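Local coordinates for Two-component response regulator (Geobacillus stearothermophilus, PDB 6SWI), which probably binds DNA through its C-terminal domain, which carries two helix-turn-helix motifs, to control transcription of arabinan-utilization genes, at residues A64-S69 and E79-D84; L72-I77 and D84-F89; E26-F31 and V37-M42. All coordinates share one frame; numbering follows the deposited sequence.

Overall arrangement
The chain is all helical and is built around the long helix 51-69, which joins two helix-turn-helix units. Interaction 3 pairs helices 25-32 and 36-47 of the first unit. Interactions 1 and 2 belong to the second: interaction 2 sets helix 74-80 against helix 86-97, while interaction 1 sets the end of helix 74-80 and the turn after it against the linking helix. These two have centres 7 Å apart, share Asp-84 and touch directly, with Leu-67 CD2 3.5 Å from Ile-74 CD1. Interaction 3 is remote, with centres about 25 Å from interaction 1 and 27 Å from interaction 2. Such spacing is consistent with two DNA-reading units joined by one long helix.

Interaction 1 of 3, residues A64-S69 and E79-D84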
loop_
_atom_site.group_PDB
_atom_site.type_symbol
_atom_site.label_atom_id
_atom_site.label_comp_id
_atom_site.label_asym_id
_atom_site.label_seq_id
_atom_site.Cartn_x
_atom_site.Cartn_y
_atom_site.Cartn_z
ATOM N N ALA A 64 2.986 -3.822 5.205
ATOM C CA ALA A 64 4.141 -4.597 5.634
ATOM C C ALA A 64 4.968 -3.819 6.644
ATOM O O ALA A 64 5.416 -4.373 7.655
ATOM C CB ALA A 64 4.973 -4.976 4.415
ATOM N N GLU A 65 5.165 -2.525 6.397
ATOM C CA GLU A 65 5.892 -1.690 7.346
ATOM C C GLU A 65 5.206 -1.683 8.707
ATOM O O GLU A 65 5.858 -1.856 9.744
ATOM C CB GLU A 65 5.995 -0.276 6.784
ATOM C CG GLU A 65 6.595 0.729 7.721
ATOM C CD GLU A 65 6.483 2.119 7.158
ATOM O OE1 GLU A 65 5.690 2.914 7.700
ATOM O OE2 GLU A 65 7.178 2.401 6.161
ATOM N N LEU A 66 3.885 -1.483 8.721
ATOM C CA LEU A 66 3.155 -1.445 9.987
ATOM C C LEU A 66 3.177 -2.793 10.691
ATOM O O LEU A 66 3.211 -2.847 11.924
ATOM C CB LEU A 66 1.714 -0.993 9.749
ATOM C CG LEU A 66 1.550 0.466 9.314
ATOM C CD1 LEU A 66 0.131 0.708 8.850
ATOM C CD2 LEU A 66 1.902 1.407 10.440
ATOM N N LEU A 67 3.164 -3.890 9.938
ATOM C CA LEU A 67 3.210 -5.208 10.557
ATOM C C LEU A 67 4.516 -5.418 11.303
ATOM O O LEU A 67 4.537 -6.085 12.342
ATOM C CB LEU A 67 3.043 -6.301 9.500
ATOM C CG LEU A 67 1.613 -6.466 8.966
ATOM C CD1 LEU A 67 1.600 -7.298 7.706
ATOM C CD2 LEU A 67 0.713 -7.105 10.012
ATOM N N LEU A 68 5.615 -4.861 10.799
ATOM C CA LEU A 68 6.911 -5.102 11.410
ATOM C C LEU A 68 7.291 -4.055 12.441
ATOM O O LEU A 68 8.050 -4.360 13.367
ATOM C CB LEU A 68 7.994 -5.158 10.335
ATOM C CG LEU A 68 7.741 -6.255 9.304
ATOM C CD1 LEU A 68 8.937 -6.412 8.375
ATOM C CD2 LEU A 68 7.368 -7.593 9.954
ATOM N N SER A 69 6.791 -2.831 12.315
ATOM C CA SER A 69 7.232 -1.730 13.160
ATOM C C SER A 69 6.205 -1.322 14.198
ATOM O O SER A 69 6.438 -0.361 14.928
ATOM C CB SER A 69 7.597 -0.521 12.303
ATOM O OG SER A 69 6.429 0.001 11.712
ATOM N N GLU A 79 -7.396 -0.823 7.875
ATOM C CA GLU A 79 -8.039 0.476 7.734
ATOM C C GLU A 79 -7.031 1.552 7.359
ATOM O O GLU A 79 -7.334 2.444 6.557
ATOM C CB GLU A 79 -8.755 0.833 9.033
ATOM C CG GLU A 79 -9.604 2.101 8.941
ATOM C CD GLU A 79 -8.823 3.406 9.109
ATOM O OE1 GLU A 79 -7.790 3.418 9.812
ATOM O OE2 GLU A 79 -9.264 4.434 8.538
ATOM N N ARG A 80 -5.827 1.479 7.922
ATOM C CA ARG A 80 -4.799 2.478 7.681
ATOM C C ARG A 80 -4.268 2.429 6.264
ATOM O O ARG A 80 -3.628 3.389 5.826
ATOM C CB ARG A 80 -3.649 2.281 8.661
ATOM C CG ARG A 80 -3.994 2.697 10.064
ATOM C CD ARG A 80 -2.976 2.174 11.016
ATOM N NE ARG A 80 -3.219 2.586 12.390
ATOM C CZ ARG A 80 -2.388 3.338 13.104
ATOM N NH1 ARG A 80 -1.267 3.817 12.568
ATOM N NH2 ARG A 80 -2.690 3.600 14.364
ATOM N N VAL A 81 -4.509 1.344 5.538
ATOM C CA VAL A 81 -4.071 1.244 4.157
ATOM C C VAL A 81 -5.248 1.175 3.185
ATOM O O VAL A 81 -5.100 0.695 2.063
ATOM C CB VAL A 81 -3.015 0.143 3.933
ATOM C CG1 VAL A 81 -1.863 0.328 4.898
ATOM C CG2 VAL A 81 -3.591 -1.265 4.067
ATOM N N GLY A 82 -6.414 1.677 3.588
ATOM C CA GLY A 82 -7.489 1.910 2.649
ATOM C C GLY A 82 -8.454 0.766 2.463
ATOM O O GLY A 82 -9.180 0.753 1.464
ATOM N N TYR A 83 -8.499 -0.185 3.393
ATOM C CA TYR A 83 -9.467 -1.273 3.374
ATOM C C TYR A 83 -10.390 -1.118 4.572
ATOM O O TYR A 83 -9.925 -1.101 5.718
ATOM C CB TYR A 83 -8.757 -2.623 3.437
ATOM C CG TYR A 83 -8.036 -2.944 2.157
ATOM C CD1 TYR A 83 -6.792 -2.397 1.881
ATOM C CD2 TYR A 83 -8.608 -3.773 1.209
ATOM C CE1 TYR A 83 -6.140 -2.671 0.701
ATOM C CE2 TYR A 83 -7.964 -4.052 0.020
ATOM C CZ TYR A 83 -6.725 -3.496 -0.227
ATOM O OH TYR A 83 -6.062 -3.763 -1.402
ATOM N N ASP A 84 -11.695 -1.039 4.281
ATOM C CA ASP A 84 -12.745 -0.902 5.281
ATOM C C ASP A 84 -12.905 -2.161 6.125
ATOM O O ASP A 84 -13.451 -2.090 7.231
ATOM C CB ASP A 84 -14.080 -0.586 4.585
ATOM C CG ASP A 84 -14.055 0.731 3.813
ATOM O OD1 ASP A 84 -13.439 1.700 4.295
ATOM O OD2 ASP A 84 -14.667 0.805 2.723
#
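Leu-66 reaches from helix 51-69 to the end of helix 74-80, and a single methyl, CD1, makes the whole contact. Leu-66 CD1 lies 4.1 Å from both Arg-80 CD and Arg-80 CB, so it rests on the arginine's aliphatic part. The two side chains cross at about a right angle. With its chain extended from CG to NE, Arg-80 covers the leucine with methylenes while its guanidinium is carried onward, which suits a long amphipathic residue at the border of a core. Deeper in, Leu-66 CD1 comes within 4.4 Å of Val-81 CG1. Leu-66 CG, anti to the carbonyl carbon (chi1 -68°), lets CD1 meet both; leucine suits the place because one apolar methyl can lie on methylenes and valine at once. Leu-66 also packs on Ile-77.

No hydrogen bond crosses; the polar bonds finish each helix separately. In one of its two conformers, Ser-69 donates through OG to Glu-65 O (2.8 Å) from above the carbonyl plane, and Ser-69 N bonds to the same oxygen. Gly-82 N donates to Glu-79 O at 3.2 Å, and Tyr-83 N turns back to Ala-78 O. Gly-82 has positive phi (91°), a backbone region that glycine, with no side chain, enters readily. This is a Schellman motif, and it begins the turn of the second helix-turn-helix unit in an AraC-type DNA-binding domain.

Interaction 2 of 3, residues L72-I77 and D84-F89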
loop_
_atom_site.group_PDB
_atom_site.type_symbol
_atom_site.label_atom_id
_atom_site.label_comp_id
_atom_site.label_asym_id
_atom_site.label_seq_id
_atom_site.Cartn_x
_atom_site.Cartn_y
_atom_site.Cartn_z
ATOM N N LEU A 72 0.171 -3.219 16.061
ATOM C CA LEU A 72 -1.229 -2.970 15.766
ATOM C C LEU A 72 -1.914 -4.258 15.328
ATOM O O LEU A 72 -1.325 -5.055 14.584
ATOM C CB LEU A 72 -1.354 -1.994 14.599
ATOM C CG LEU A 72 -1.023 -0.532 14.871
ATOM C CD1 LEU A 72 -0.870 0.203 13.558
ATOM C CD2 LEU A 72 -2.092 0.113 15.727
ATOM N N PRO A 73 -3.165 -4.470 15.724
ATOM C CA PRO A 73 -3.921 -5.603 15.183
ATOM C C PRO A 73 -4.143 -5.433 13.690
ATOM O O PRO A 73 -4.173 -4.313 13.164
ATOM C CB PRO A 73 -5.246 -5.534 15.949
ATOM C CG PRO A 73 -4.877 -4.874 17.239
ATOM C CD PRO A 73 -3.846 -3.853 16.876
ATOM N N ILE A 74 -4.322 -6.564 13.013
ATOM C CA ILE A 74 -4.468 -6.556 11.556
ATOM C C ILE A 74 -5.593 -5.639 11.105
ATOM O O ILE A 74 -5.471 -4.945 10.093
ATOM C CB ILE A 74 -4.687 -7.984 11.020
ATOM C CG1 ILE A 74 -3.577 -8.933 11.452
ATOM C CG2 ILE A 74 -4.879 -7.966 9.509
ATOM C CD1 ILE A 74 -2.240 -8.411 11.241
ATOM N N HIS A 75 -6.722 -5.650 11.810
ATOM C CA HIS A 75 -7.855 -4.866 11.323
ATOM C C HIS A 75 -7.558 -3.370 11.344
ATOM O O HIS A 75 -8.095 -2.614 10.519
ATOM C CB HIS A 75 -9.120 -5.199 12.114
ATOM C CG HIS A 75 -9.161 -4.580 13.474
ATOM N ND1 HIS A 75 -8.547 -5.149 14.568
ATOM C CD2 HIS A 75 -9.738 -3.439 13.919
ATOM C CE1 HIS A 75 -8.747 -4.388 15.628
ATOM N NE2 HIS A 75 -9.462 -3.342 15.260
ATOM N N GLU A 76 -6.708 -2.921 12.269
ATOM C CA GLU A 76 -6.317 -1.515 12.263
ATOM C C GLU A 76 -5.395 -1.219 11.096
ATOM O O GLU A 76 -5.521 -0.172 10.448
ATOM C CB GLU A 76 -5.647 -1.136 13.579
ATOM C CG GLU A 76 -6.603 -0.940 14.720
ATOM C CD GLU A 76 -5.939 -0.293 15.933
ATOM O OE1 GLU A 76 -5.510 0.877 15.816
ATOM O OE2 GLU A 76 -5.829 -0.955 16.994
ATOM N N ILE A 77 -4.465 -2.131 10.816
ATOM C CA ILE A 77 -3.570 -1.959 9.680
ATOM C C ILE A 77 -4.367 -1.912 8.385
ATOM O O ILE A 77 -4.103 -1.083 7.508
ATOM C CB ILE A 77 -2.498 -3.057 9.680
ATOM C CG1 ILE A 77 -1.583 -2.847 10.893
ATOM C CG2 ILE A 77 -1.715 -3.032 8.365
ATOM C CD1 ILE A 77 -0.585 -3.948 11.136
ATOM N N ASP A 84 -11.695 -1.039 4.281
ATOM C CA ASP A 84 -12.745 -0.902 5.281
ATOM C C ASP A 84 -12.905 -2.161 6.125
ATOM O O ASP A 84 -13.451 -2.090 7.231
ATOM C CB ASP A 84 -14.080 -0.586 4.585
ATOM C CG ASP A 84 -14.055 0.731 3.813
ATOM O OD1 ASP A 84 -13.439 1.700 4.295
ATOM O OD2 ASP A 84 -14.667 0.805 2.723
ATOM N N THR A 85 -12.447 -3.308 5.629
ATOM C CA THR A 85 -12.587 -4.566 6.344
ATOM C C THR A 85 -11.356 -5.421 6.102
ATOM O O THR A 85 -10.790 -5.428 5.001
ATOM C CB THR A 85 -13.873 -5.328 5.980
ATOM O OG1 THR A 85 -13.778 -6.669 6.475
ATOM C CG2 THR A 85 -14.098 -5.354 4.475
ATOM N N GLN A 86 -10.950 -6.142 7.142
ATOM C CA GLN A 86 -9.838 -7.057 6.969
ATOM C C GLN A 86 -10.169 -8.178 5.995
ATOM O O GLN A 86 -9.253 -8.794 5.441
ATOM C CB GLN A 86 -9.344 -7.572 8.318
ATOM C CG GLN A 86 -10.280 -8.445 9.082
ATOM C CD GLN A 86 -9.638 -8.885 10.382
ATOM O OE1 GLN A 86 -8.416 -9.044 10.456
ATOM N NE2 GLN A 86 -10.447 -9.056 11.420
ATOM N N HIS A 87 -11.455 -8.418 5.737
ATOM C CA HIS A 87 -11.850 -9.440 4.777
ATOM C C HIS A 87 -11.202 -9.210 3.409
ATOM O O HIS A 87 -10.691 -10.145 2.786
ATOM C CB HIS A 87 -13.371 -9.457 4.650
ATOM C CG HIS A 87 -13.865 -10.307 3.530
ATOM N ND1 HIS A 87 -13.671 -11.670 3.497
ATOM C CD2 HIS A 87 -14.546 -9.991 2.404
ATOM C CE1 HIS A 87 -14.203 -12.156 2.391
ATOM N NE2 HIS A 87 -14.745 -11.160 1.712
ATOM N N TYR A 88 -11.237 -7.977 2.913
ATOM C CA TYR A 88 -10.621 -7.709 1.615
ATOM C C TYR A 88 -9.116 -7.516 1.736
ATOM O O TYR A 88 -8.368 -7.895 0.828
ATOM C CB TYR A 88 -11.261 -6.484 0.955
ATOM C CG TYR A 88 -12.726 -6.676 0.639
ATOM C CD1 TYR A 88 -13.149 -7.670 -0.235
ATOM C CD2 TYR A 88 -13.686 -5.872 1.229
ATOM C CE1 TYR A 88 -14.493 -7.849 -0.512
ATOM C CE2 TYR A 88 -15.032 -6.040 0.957
ATOM C CZ TYR A 88 -15.428 -7.031 0.090
ATOM O OH TYR A 88 -16.763 -7.196 -0.171
ATOM N N PHE A 89 -8.658 -6.939 2.847
ATOM C CA PHE A 89 -7.231 -6.720 3.041
ATOM C C PHE A 89 -6.454 -8.032 3.057
ATOM O O PHE A 89 -5.384 -8.130 2.449
ATOM C CB PHE A 89 -6.999 -5.964 4.349
ATOM C CG PHE A 89 -5.558 -5.933 4.766
ATOM C CD1 PHE A 89 -4.665 -5.105 4.116
ATOM C CD2 PHE A 89 -5.086 -6.734 5.797
ATOM C CE1 PHE A 89 -3.336 -5.079 4.477
ATOM C CE2 PHE A 89 -3.749 -6.713 6.163
ATOM C CZ PHE A 89 -2.876 -5.884 5.509
#
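Ile-74, Ile-77, Gln-86 and Phe-89 join the two helices of the second helix-turn-helix unit, at the starts of helices 74-80 and 86-97. The apolar part centres on the Phe-89 ring. Ile-74 CG2 approaches it obliquely, 3.7 Å from Phe-89 CE2, and Ile-77 CG2 adds a looser touch at 4.2 Å from Phe-89 CZ. Phe-89 CG stands opposite its own backbone N (chi1 169°), which places the CE2 and CZ rim beside the two isoleucines. In both isoleucines the CG2 branch does the touching, so the CG1 arm can serve other neighbours: beta-branching lets one residue face two surfaces. Ile-74 and Ile-77 both also meet Leu-67 of the linking helix, and Phe-89 meets Ala-63 there.

In AraC-type domains the later helix of such a unit is the one expected to enter the DNA major groove, which makes helix 86-97 the probable recognition helix. The outer border of its contact with helix 74-80 is polar. Gln-86 holds CG between its backbone N and carbonyl carbon (chi1 67°), a torsion tolerated at the first turn of a helix, and from there its chain runs out extended. It crosses the Ile-74 side chain at about a right angle, with Gln-86 OE1 3.8 Å from Ile-74 CG2 and Gln-86 CD 4.1 Å from His-75 CB. These are van der Waals contacts, and a glutamine can make them while keeping a polar group at the exposed edge.

Thr-85, at the N-cap of helix 86-97, accepts from His-87 N through OG1 (3.0 Å), a fairly straight bond at 159°. Pro-73, at the N-cap position of helix 74-80, accepts from Ile-77 N through its carbonyl oxygen at 3.2 Å.

Interaction 3 of 3, residues E26-F31 and V37-M42; sequences ESVAEF and VYLSRM
Leu-39 CD2 is the methyl through which helix 36-47 meets helix 25-32. Leu-39 CD2 lies 3.7 Å from Ala-29 N and 4.0 Å from Ala-29 CB. Val-28 CG1 also touches this methyl, 3.9 Å from Leu-39 CD2, and the valine and leucine side chains cross at about a right angle. The small side chain of Ala-29 allows a close approach, with the CA atoms of Ala-29 and Leu-39 only 6.5 Å apart. Leucine in turn supplies a flexible, branched end that can settle on an alanine and a valine together; its CG is trans to the backbone N (chi1 179°), which with chi2 near 60° brings CD2 against helix 25-32. All three residues are buried; no hydrogen bond crosses, and the contact is van der Waals packing.

The next shell wraps the leucine further. Leu-25, Leu-32 and Val-34 pack on Leu-39, while Ile-6 and Ala-10 of helix 5-17 cover it from a third helix; Val-28 also meets Leu-23. Ser-35 OG, in the turn, is hydrogen-bonded to Tyr-38 N in the first turn of helix 36-47. Two helices joined by a three-residue turn, with a leucine of the second buried against an alanine of the first, form the first helix-turn-helix of an AraC-type domain, in which helix 36-47 is probably the DNA-reading one.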
loop_
_atom_site.group_PDB
_atom_site.type_symbol
_atom_site.label_atom_id
_atom_site.label_comp_id
_atom_site.label_asym_id
_atom_site.label_seq_id
_atom_site.Cartn_x
_atom_site.Cartn_y
_atom_site.Cartn_z
ATOM N N GLU A 26 -11.010 7.241 -11.064
ATOM C CA GLU A 26 -11.940 8.292 -11.451
ATOM C C GLU A 26 -11.860 9.479 -10.499
ATOM O O GLU A 26 -11.924 10.630 -10.929
ATOM C CB GLU A 26 -13.361 7.729 -11.509
ATOM C CG GLU A 26 -13.629 6.854 -12.725
ATOM C CD GLU A 26 -13.251 5.394 -12.518
ATOM O OE1 GLU A 26 -13.600 4.572 -13.396
ATOM O OE2 GLU A 26 -12.615 5.064 -11.490
ATOM N N SER A 27 -11.703 9.215 -9.201
ATOM C CA SER A 27 -11.640 10.303 -8.231
ATOM C C SER A 27 -10.359 11.133 -8.363
ATOM O O SER A 27 -10.381 12.351 -8.131
ATOM C CB SER A 27 -11.852 9.739 -6.825
ATOM O OG SER A 27 -10.638 9.225 -6.327
ATOM N N VAL A 28 -9.239 10.503 -8.724
ATOM C CA VAL A 28 -8.013 11.256 -8.972
ATOM C C VAL A 28 -8.132 12.053 -10.262
ATOM O O VAL A 28 -7.689 13.206 -10.341
ATOM C CB VAL A 28 -6.793 10.317 -8.986
ATOM C CG1 VAL A 28 -5.524 11.066 -9.371
ATOM C CG2 VAL A 28 -6.627 9.655 -7.631
ATOM N N ALA A 29 -8.744 11.459 -11.289
ATOM C CA ALA A 29 -8.996 12.212 -12.512
ATOM C C ALA A 29 -9.841 13.456 -12.238
ATOM O O ALA A 29 -9.645 14.489 -12.891
ATOM C CB ALA A 29 -9.629 11.310 -13.575
ATOM N N GLU A 30 -10.765 13.392 -11.268
ATOM C CA GLU A 30 -11.508 14.595 -10.882
ATOM C C GLU A 30 -10.595 15.625 -10.227
ATOM O O GLU A 30 -10.675 16.821 -10.535
ATOM C CB GLU A 30 -12.676 14.278 -9.941
ATOM C CG GLU A 30 -13.430 12.991 -10.175
ATOM C CD GLU A 30 -14.074 12.908 -11.539
ATOM O OE1 GLU A 30 -13.521 12.210 -12.416
ATOM O OE2 GLU A 30 -15.140 13.531 -11.735
ATOM N N PHE A 31 -9.740 15.188 -9.296
ATOM C CA PHE A 31 -8.785 16.106 -8.677
ATOM C C PHE A 31 -7.922 16.784 -9.731
ATOM O O PHE A 31 -7.715 18.004 -9.697
ATOM C CB PHE A 31 -7.910 15.355 -7.672
ATOM C CG PHE A 31 -6.613 16.057 -7.347
ATOM C CD1 PHE A 31 -6.611 17.339 -6.826
ATOM C CD2 PHE A 31 -5.397 15.430 -7.554
ATOM C CE1 PHE A 31 -5.432 17.983 -6.510
ATOM C CE2 PHE A 31 -4.208 16.076 -7.251
ATOM C CZ PHE A 31 -4.229 17.352 -6.726
ATOM N N VAL A 37 -9.961 8.035 -18.680
ATOM C CA VAL A 37 -9.323 7.160 -19.654
ATOM C C VAL A 37 -7.924 7.662 -19.977
ATOM O O VAL A 37 -6.963 6.887 -20.004
ATOM C CB VAL A 37 -10.196 7.021 -20.913
ATOM C CG1 VAL A 37 -9.505 6.138 -21.938
ATOM C CG2 VAL A 37 -11.563 6.449 -20.548
ATOM N N TYR A 38 -7.782 8.967 -20.222
ATOM C CA TYR A 38 -6.458 9.536 -20.449
ATOM C C TYR A 38 -5.528 9.247 -19.278
ATOM O O TYR A 38 -4.390 8.801 -19.463
ATOM C CB TYR A 38 -6.574 11.045 -20.664
ATOM C CG TYR A 38 -5.247 11.697 -20.956
ATOM C CD1 TYR A 38 -4.653 11.574 -22.214
ATOM C CD2 TYR A 38 -4.576 12.420 -19.986
ATOM C CE1 TYR A 38 -3.423 12.163 -22.497
ATOM C CE2 TYR A 38 -3.343 13.013 -20.256
ATOM C CZ TYR A 38 -2.775 12.882 -21.514
ATOM O OH TYR A 38 -1.558 13.471 -21.786
ATOM N N LEU A 39 -6.000 9.487 -18.055
ATOM C CA LEU A 39 -5.147 9.273 -16.892
ATOM C C LEU A 39 -4.732 7.815 -16.779
ATOM O O LEU A 39 -3.560 7.510 -16.530
ATOM C CB LEU A 39 -5.880 9.711 -15.629
ATOM C CG LEU A 39 -5.089 9.519 -14.331
ATOM C CD1 LEU A 39 -3.792 10.319 -14.355
ATOM C CD2 LEU A 39 -5.929 9.919 -13.127
ATOM N N SER A 40 -5.688 6.900 -16.943
ATOM C CA SER A 40 -5.382 5.474 -16.874
ATOM C C SER A 40 -4.314 5.105 -17.885
ATOM O O SER A 40 -3.368 4.370 -17.570
ATOM C CB SER A 40 -6.651 4.673 -17.153
ATOM O OG SER A 40 -6.437 3.277 -17.007
ATOM N N ARG A 41 -4.459 5.598 -19.116
ATOM C CA ARG A 41 -3.508 5.267 -20.165
ATOM C C ARG A 41 -2.133 5.824 -19.859
ATOM O O ARG A 41 -1.120 5.154 -20.099
ATOM C CB ARG A 41 -3.978 5.839 -21.494
ATOM C CG ARG A 41 -5.160 5.128 -22.081
ATOM C CD ARG A 41 -5.476 5.674 -23.468
ATOM N NE ARG A 41 -4.279 5.632 -24.303
ATOM C CZ ARG A 41 -3.511 6.680 -24.579
ATOM N NH1 ARG A 41 -3.824 7.883 -24.116
ATOM N NH2 ARG A 41 -2.424 6.520 -25.316
ATOM N N MET A 42 -2.068 7.053 -19.349
ATOM C CA MET A 42 -0.764 7.665 -19.127
ATOM C C MET A 42 -0.042 7.011 -17.958
ATOM O O MET A 42 1.176 6.818 -18.014
ATOM C CB MET A 42 -0.909 9.160 -18.903
ATOM C CG MET A 42 -1.445 9.852 -20.133
ATOM S SD MET A 42 -0.299 9.870 -21.487
ATOM C CE MET A 42 0.700 11.216 -20.906
#